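Local atomic coordinates of putative Zn-dependent Alcohol Dehydrogenase (Rhodobacter sphaeroides, PDB entry 3IV6), a protein that binds S-adenosylmethionine in a Rossmann-like alpha/beta domain and, despite its dehydrogenase name, is probably a methyltransferase. Residues D98-I103 with T125-R130; V114-L119 with V144-K149. One frame throughout, in Å; residues are numbered along the deposited sequence.

Contact 1 (D98-I103 with T125-R130); sequences DITAEI and TEEARR. With SAM (S-adenosylmethionine), chain E.
The chain makes a type I beta turn from Asp98 to Ala101 against the first turns of helix 125-139, bringing the CA atoms of Thr100 and Arg130 to 5.1 Å. This turn follows strand 93-96 of the Rossmann-like sheet and forms part of the adenine end of the S-adenosylmethionine pocket. Asp98 holds it together. With CG anti to the backbone N (chi1 174°), its OD1 accepts from Thr100 N at 2.7 Å, an Asx turn, and from Thr100 OG1 at 2.8 Å, both donors lying above the carboxylate plane. The same OD1 takes a third bond from the adenine amino group, so one oxygen ties the turn to the cofactor, while OD2 is held by Asn8.

Across the contact, Arg130 does the gripping. Its chain bends at chi3 (-75°), the side chain crosses Thr100 obliquely, and NH1 donates to Thr100 O at 2.5 Å. The donor stands above the carbonyl plane, and the bond is well off straight at 136°. On its other side, the guanidinium meets Glu126 OE1 side-on through NE and NH2, which lies 3.1 Å from OE1, a salt bridge one helical turn back that fixes its rotation. An alanine in place of Arg130 would lose the bond to Thr100 O and would probably loosen the turn's hold on the helix. Thr100 CG2 packs against Glu127 O, whereas the Glu127 carboxylate turns to Lys10. Beside Asp98, the backbone reads the adenine ring directly: Ile99 N donates to SAM N1 at 3.1 Å.

Contact 2 (V114-L119 with V144-K149); sequences VLNDRL and VRASVK. With SAM (S-adenosylmethionine), chain E.
Strands 113-117 and 143-149 are the two parallel neighbours of a right-handed beta-alpha-beta crossover whose helix is 125-139, near the middle of a Rossmann-like sheet whose strand order, 3-2-1-4-5-7-6, is that of class I methyltransferases. The axes of segments 114-117 and 144-149 run 4.8 Å apart, 3° from parallel. Three nearly straight backbone bonds join them: Arg145 N to Val114 O at 2.8 Å, Asn116 N to Arg145 O at 3.0 Å, and Ser147 N to Asn116 O at 3.1 Å, each donor nearly along the C=O axis.

On one face, Leu115 and Arg145 lie side by side, CD2 of the leucine against the aliphatic CB and CD of the arginine, whose extended chain carries the guanidinium on to Phe39 O and Glu41 O. The opposite face pairs Asn116, its ND2 over the Ala146 methyl, and Val114 with Val144, next to helix 125-139.

Past Asp117 the pairing turns irregular, because Arg118 takes a left-handed backbone conformation (phi 65°). Its N still donates to Ser147 O at 3.0 Å, but from above the carbonyl plane, and also weakly to Ser147 OG. That hydroxyl donates a hydrogen bond to the anti lone pair of Asp117 OD1 at 2.6 Å. Arg118 NE donates to the same OD1 from above the carboxylate plane, so OD1 is held both by Ser147 of the neighbouring strand and by the residue that follows the aspartate; NH1 of this arginine reaches Ala28 O. A water bridges Leu119 N and Ser147 O where the strands part. Beyond it, Leu119 turns to the cofactor and lays CD1 3.6 Å from SAM C8.

In the fold
From the N terminus the segments come as 98-103, 114-119, 125-130 and 144-149, so the two contacts cross. Contact 1 closes a loop that contains strand 113-117, joining the turn after strand 93-96, at one edge of the sheet, to the start of helix 125-139. Contact 2 closes an overlapping loop, which contains that whole helix, and pairs the fourth and fifth strands in chain order near the middle of the sheet. Their centres lie about 14 Å apart, yet they meet where Ile99 CG2 packs on Leu119 CD2 at 4.3 Å. Both border S-adenosylmethionine, with contact 1 at the adenine and contact 2 extending toward the methionine part; Ser55, Thr56 and Asp74 add further bonds.

Contact 1 (D98-I103 with T125-R130)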
# COMPACT_ATOMS: atom_id res chain seq x y z
N ASP A 98 -8.38 -9.16 0.40
CA ASP A 98 -8.00 -8.16 1.37
C ASP A 98 -6.77 -8.62 2.17
O ASP A 98 -6.89 -9.43 3.09
CB ASP A 98 -9.16 -7.85 2.28
CG ASP A 98 -8.78 -6.91 3.43
OD1 ASP A 98 -7.58 -6.67 3.66
OD2 ASP A 98 -9.71 -6.43 4.12
N ILE A 99 -5.60 -8.08 1.85
CA ILE A 99 -4.39 -8.53 2.49
C ILE A 99 -4.37 -8.48 4.02
O ILE A 99 -3.51 -9.11 4.63
CB ILE A 99 -3.14 -7.83 1.93
CG1 ILE A 99 -1.88 -8.67 2.22
CG2 ILE A 99 -3.04 -6.43 2.45
CD1 ILE A 99 -1.62 -9.75 1.19
N THR A 100 -5.29 -7.76 4.66
CA THR A 100 -5.35 -7.77 6.14
C THR A 100 -6.29 -8.86 6.68
O THR A 100 -6.44 -9.05 7.89
CB THR A 100 -5.83 -6.44 6.71
OG1 THR A 100 -7.21 -6.29 6.40
CG2 THR A 100 -5.03 -5.27 6.12
N ALA A 101 -6.96 -9.54 5.76
CA ALA A 101 -7.79 -10.68 6.08
C ALA A 101 -6.92 -11.94 5.99
O ALA A 101 -5.85 -11.94 5.36
CB ALA A 101 -8.95 -10.77 5.12
N GLU A 102 -7.39 -13.01 6.61
CA GLU A 102 -6.61 -14.22 6.61
C GLU A 102 -6.56 -14.79 5.21
O GLU A 102 -7.58 -14.85 4.51
CB GLU A 102 -7.12 -15.24 7.64
CG GLU A 102 -6.07 -16.30 7.93
CD GLU A 102 -6.51 -17.30 8.96
OE1 GLU A 102 -7.65 -17.17 9.48
OE2 GLU A 102 -5.72 -18.23 9.25
N ILE A 103 -5.37 -15.21 4.80
CA ILE A 103 -5.16 -15.74 3.47
C ILE A 103 -5.90 -17.10 3.21
O ILE A 103 -5.88 -18.02 4.03
CB ILE A 103 -3.65 -15.83 3.22
CG1 ILE A 103 -3.06 -14.43 3.37
CG2 ILE A 103 -3.33 -16.44 1.85
CD1 ILE A 103 -3.75 -13.40 2.48
N THR A 125 -1.36 0.58 12.46
CA THR A 125 -0.32 -0.34 12.90
C THR A 125 -0.80 -1.79 13.02
O THR A 125 -0.16 -2.68 12.48
CB THR A 125 0.28 0.13 14.20
OG1 THR A 125 0.64 1.50 14.06
CG2 THR A 125 1.51 -0.68 14.53
N GLU A 126 -1.90 -2.05 13.73
CA GLU A 126 -2.42 -3.41 13.78
C GLU A 126 -2.90 -3.93 12.41
O GLU A 126 -2.84 -5.14 12.14
CB GLU A 126 -3.55 -3.54 14.81
CG GLU A 126 -4.79 -2.72 14.48
CD GLU A 126 -5.88 -3.50 13.73
OE1 GLU A 126 -5.72 -4.72 13.50
OE2 GLU A 126 -6.92 -2.88 13.37
N GLU A 127 -3.39 -3.06 11.55
CA GLU A 127 -3.71 -3.47 10.20
C GLU A 127 -2.41 -3.88 9.44
O GLU A 127 -2.34 -4.93 8.78
CB GLU A 127 -4.42 -2.35 9.46
CG GLU A 127 -5.89 -2.34 9.47
CD GLU A 127 -6.47 -1.44 8.35
OE1 GLU A 127 -6.09 -0.25 8.26
OE2 GLU A 127 -7.32 -1.93 7.54
N ALA A 128 -1.38 -3.04 9.53
CA ALA A 128 -0.11 -3.36 8.88
C ALA A 128 0.51 -4.66 9.39
O ALA A 128 1.09 -5.41 8.60
CB ALA A 128 0.89 -2.20 8.99
N ARG A 129 0.38 -4.94 10.69
CA ARG A 129 0.86 -6.22 11.21
C ARG A 129 0.15 -7.38 10.50
O ARG A 129 0.79 -8.21 9.90
CB ARG A 129 0.70 -6.34 12.73
CG ARG A 129 1.54 -5.39 13.51
CD ARG A 129 1.07 -5.34 14.92
NE ARG A 129 1.75 -4.32 15.70
CZ ARG A 129 1.25 -3.77 16.80
NH1 ARG A 129 0.05 -4.17 17.24
NH2 ARG A 129 1.92 -2.83 17.46
N ARG A 130 -1.17 -7.41 10.55
CA ARG A 130 -1.93 -8.41 9.81
C ARG A 130 -1.53 -8.52 8.32
O ARG A 130 -1.40 -9.61 7.77
CB ARG A 130 -3.44 -8.16 9.97
CG ARG A 130 -4.00 -8.64 11.29
CD ARG A 130 -5.52 -8.61 11.30
NE ARG A 130 -6.02 -7.24 11.45
CZ ARG A 130 -6.81 -6.61 10.58
NH1 ARG A 130 -7.23 -7.22 9.47
NH2 ARG A 130 -7.18 -5.37 10.84
N SAM E . -1.41 3.18 -4.90
CA SAM E . -0.02 3.51 -4.64
C SAM E . 0.89 2.92 -5.70
O SAM E . 0.48 2.22 -6.64
OXT SAM E . 2.07 3.19 -5.59
CB SAM E . 0.40 3.13 -3.23
CG SAM E . -0.74 2.73 -2.29
SD SAM E . -1.38 1.03 -2.42
CE SAM E . -0.49 0.36 -3.86
C5' SAM E . -3.12 1.27 -2.92
C4' SAM E . -3.81 0.14 -3.68
O4' SAM E . -3.92 -1.00 -2.85
C3' SAM E . -5.24 0.49 -4.07
O3' SAM E . -5.47 -0.11 -5.33
C2' SAM E . -6.10 -0.24 -3.06
O2' SAM E . -7.31 -0.69 -3.63
C1' SAM E . -5.25 -1.42 -2.65
N9 SAM E . -5.44 -1.77 -1.24
C8 SAM E . -5.44 -0.90 -0.18
N7 SAM E . -5.68 -1.60 0.96
C5 SAM E . -5.83 -2.92 0.66
C6 SAM E . -6.08 -4.06 1.45
N6 SAM E . -6.24 -4.00 2.77
N1 SAM E . -6.20 -5.27 0.82
C2 SAM E . -6.08 -5.34 -0.57
N3 SAM E . -5.82 -4.24 -1.34
C4 SAM E . -5.70 -3.04 -0.74

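Contact 2 (V114-L119 with V144-K149)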
# COMPACT_ATOMS: atom_id res chain seq x y z
N VAL A 114 6.28 -11.42 -3.38
CA VAL A 114 5.14 -10.54 -3.17
C VAL A 114 5.66 -9.12 -3.16
O VAL A 114 6.54 -8.76 -2.36
CB VAL A 114 4.41 -10.84 -1.84
CG1 VAL A 114 3.60 -9.61 -1.35
CG2 VAL A 114 3.51 -12.06 -1.98
N LEU A 115 5.16 -8.32 -4.09
CA LEU A 115 5.53 -6.90 -4.18
C LEU A 115 4.37 -5.95 -3.79
O LEU A 115 3.19 -6.22 -4.08
CB LEU A 115 6.01 -6.57 -5.60
CG LEU A 115 6.79 -7.67 -6.33
CD1 LEU A 115 7.02 -7.27 -7.76
CD2 LEU A 115 8.08 -8.03 -5.63
N ASN A 116 4.69 -4.86 -3.10
CA ASN A 116 3.77 -3.73 -3.03
C ASN A 116 4.48 -2.40 -2.77
O ASN A 116 5.50 -2.36 -2.06
CB ASN A 116 2.65 -3.97 -2.02
CG ASN A 116 3.16 -4.41 -0.64
OD1 ASN A 116 3.23 -5.60 -0.35
ND2 ASN A 116 3.46 -3.45 0.21
N ASP A 117 3.94 -1.34 -3.37
CA ASP A 117 4.52 -0.01 -3.23
C ASP A 117 3.69 0.92 -2.36
O ASP A 117 2.66 1.41 -2.80
CB ASP A 117 4.70 0.65 -4.60
CG ASP A 117 5.36 2.04 -4.50
OD1 ASP A 117 6.26 2.25 -3.65
OD2 ASP A 117 4.98 2.93 -5.29
N ARG A 118 4.15 1.16 -1.14
CA ARG A 118 3.54 2.14 -0.24
C ARG A 118 2.12 1.77 0.19
O ARG A 118 1.28 2.63 0.51
CB ARG A 118 3.63 3.53 -0.85
CG ARG A 118 5.00 4.16 -0.69
CD ARG A 118 5.17 5.46 -1.48
NE ARG A 118 5.41 5.30 -2.91
CZ ARG A 118 5.47 6.33 -3.76
NH1 ARG A 118 5.30 7.56 -3.30
NH2 ARG A 118 5.70 6.16 -5.08
N LEU A 119 1.86 0.47 0.24
CA LEU A 119 0.57 -0.07 0.63
C LEU A 119 0.44 -0.04 2.15
O LEU A 119 -0.63 0.09 2.70
CB LEU A 119 0.50 -1.51 0.16
CG LEU A 119 -0.61 -2.34 0.75
CD1 LEU A 119 -1.96 -1.75 0.35
CD2 LEU A 119 -0.47 -3.79 0.32
N VAL A 144 9.38 -11.07 0.18
CA VAL A 144 8.42 -9.97 0.13
C VAL A 144 9.22 -8.71 -0.05
O VAL A 144 10.20 -8.48 0.66
CB VAL A 144 7.62 -9.87 1.45
CG1 VAL A 144 6.65 -8.58 1.51
CG2 VAL A 144 6.86 -11.16 1.67
N ARG A 145 8.81 -7.90 -1.02
CA ARG A 145 9.39 -6.58 -1.20
C ARG A 145 8.31 -5.54 -1.02
O ARG A 145 7.33 -5.46 -1.78
CB ARG A 145 10.07 -6.48 -2.56
CG ARG A 145 11.24 -7.47 -2.74
CD ARG A 145 11.81 -7.38 -4.11
NE ARG A 145 13.01 -8.20 -4.22
CZ ARG A 145 13.69 -8.43 -5.35
NH1 ARG A 145 14.78 -9.20 -5.30
NH2 ARG A 145 13.30 -7.89 -6.50
N ALA A 146 8.46 -4.76 0.04
CA ALA A 146 7.42 -3.77 0.40
C ALA A 146 8.03 -2.39 0.69
O ALA A 146 8.83 -2.25 1.60
CB ALA A 146 6.61 -4.26 1.61
N SER A 147 7.68 -1.39 -0.10
CA SER A 147 8.24 -0.07 0.15
C SER A 147 7.31 0.71 1.07
O SER A 147 6.11 0.51 1.03
CB SER A 147 8.33 0.66 -1.14
OG SER A 147 7.02 0.89 -1.60
N VAL A 148 7.86 1.57 1.91
CA VAL A 148 7.07 2.37 2.81
C VAL A 148 7.52 3.81 2.76
O VAL A 148 8.69 4.08 2.86
CB VAL A 148 7.23 1.89 4.23
CG1 VAL A 148 6.19 2.62 5.13
CG2 VAL A 148 7.03 0.38 4.28
N LYS A 149 6.59 4.75 2.60
CA LYS A 149 6.92 6.17 2.69
C LYS A 149 7.14 6.56 4.15
O LYS A 149 6.32 6.24 4.96
CB LYS A 149 5.80 7.03 2.10
CG LYS A 149 6.31 8.28 1.46
CD LYS A 149 5.45 9.49 1.74
CE LYS A 149 5.80 10.06 3.09
NZ LYS A 149 7.15 10.70 3.08
N SAM E . -1.41 3.18 -4.90
CA SAM E . -0.02 3.51 -4.64
C SAM E . 0.89 2.92 -5.70
O SAM E . 0.48 2.22 -6.64
OXT SAM E . 2.07 3.19 -5.59
CB SAM E . 0.40 3.13 -3.23
CG SAM E . -0.74 2.73 -2.29
SD SAM E . -1.38 1.03 -2.42
CE SAM E . -0.49 0.36 -3.86
C5' SAM E . -3.12 1.27 -2.92
C4' SAM E . -3.81 0.14 -3.68
O4' SAM E . -3.92 -1.00 -2.85
C3' SAM E . -5.24 0.49 -4.07
O3' SAM E . -5.47 -0.11 -5.33
C2' SAM E . -6.10 -0.24 -3.06
O2' SAM E . -7.31 -0.69 -3.63
C1' SAM E . -5.25 -1.42 -2.65
N9 SAM E . -5.44 -1.77 -1.24
C8 SAM E . -5.44 -0.90 -0.18
N7 SAM E . -5.68 -1.60 0.96
C5 SAM E . -5.83 -2.92 0.66
C6 SAM E . -6.08 -4.06 1.45
N6 SAM E . -6.24 -4.00 2.77
N1 SAM E . -6.20 -5.27 0.82
C2 SAM E . -6.08 -5.34 -0.57
N3 SAM E . -5.82 -4.24 -1.34
C4 SAM E . -5.70 -3.04 -0.74
O HOH W 1 4.01 -1.13 1.03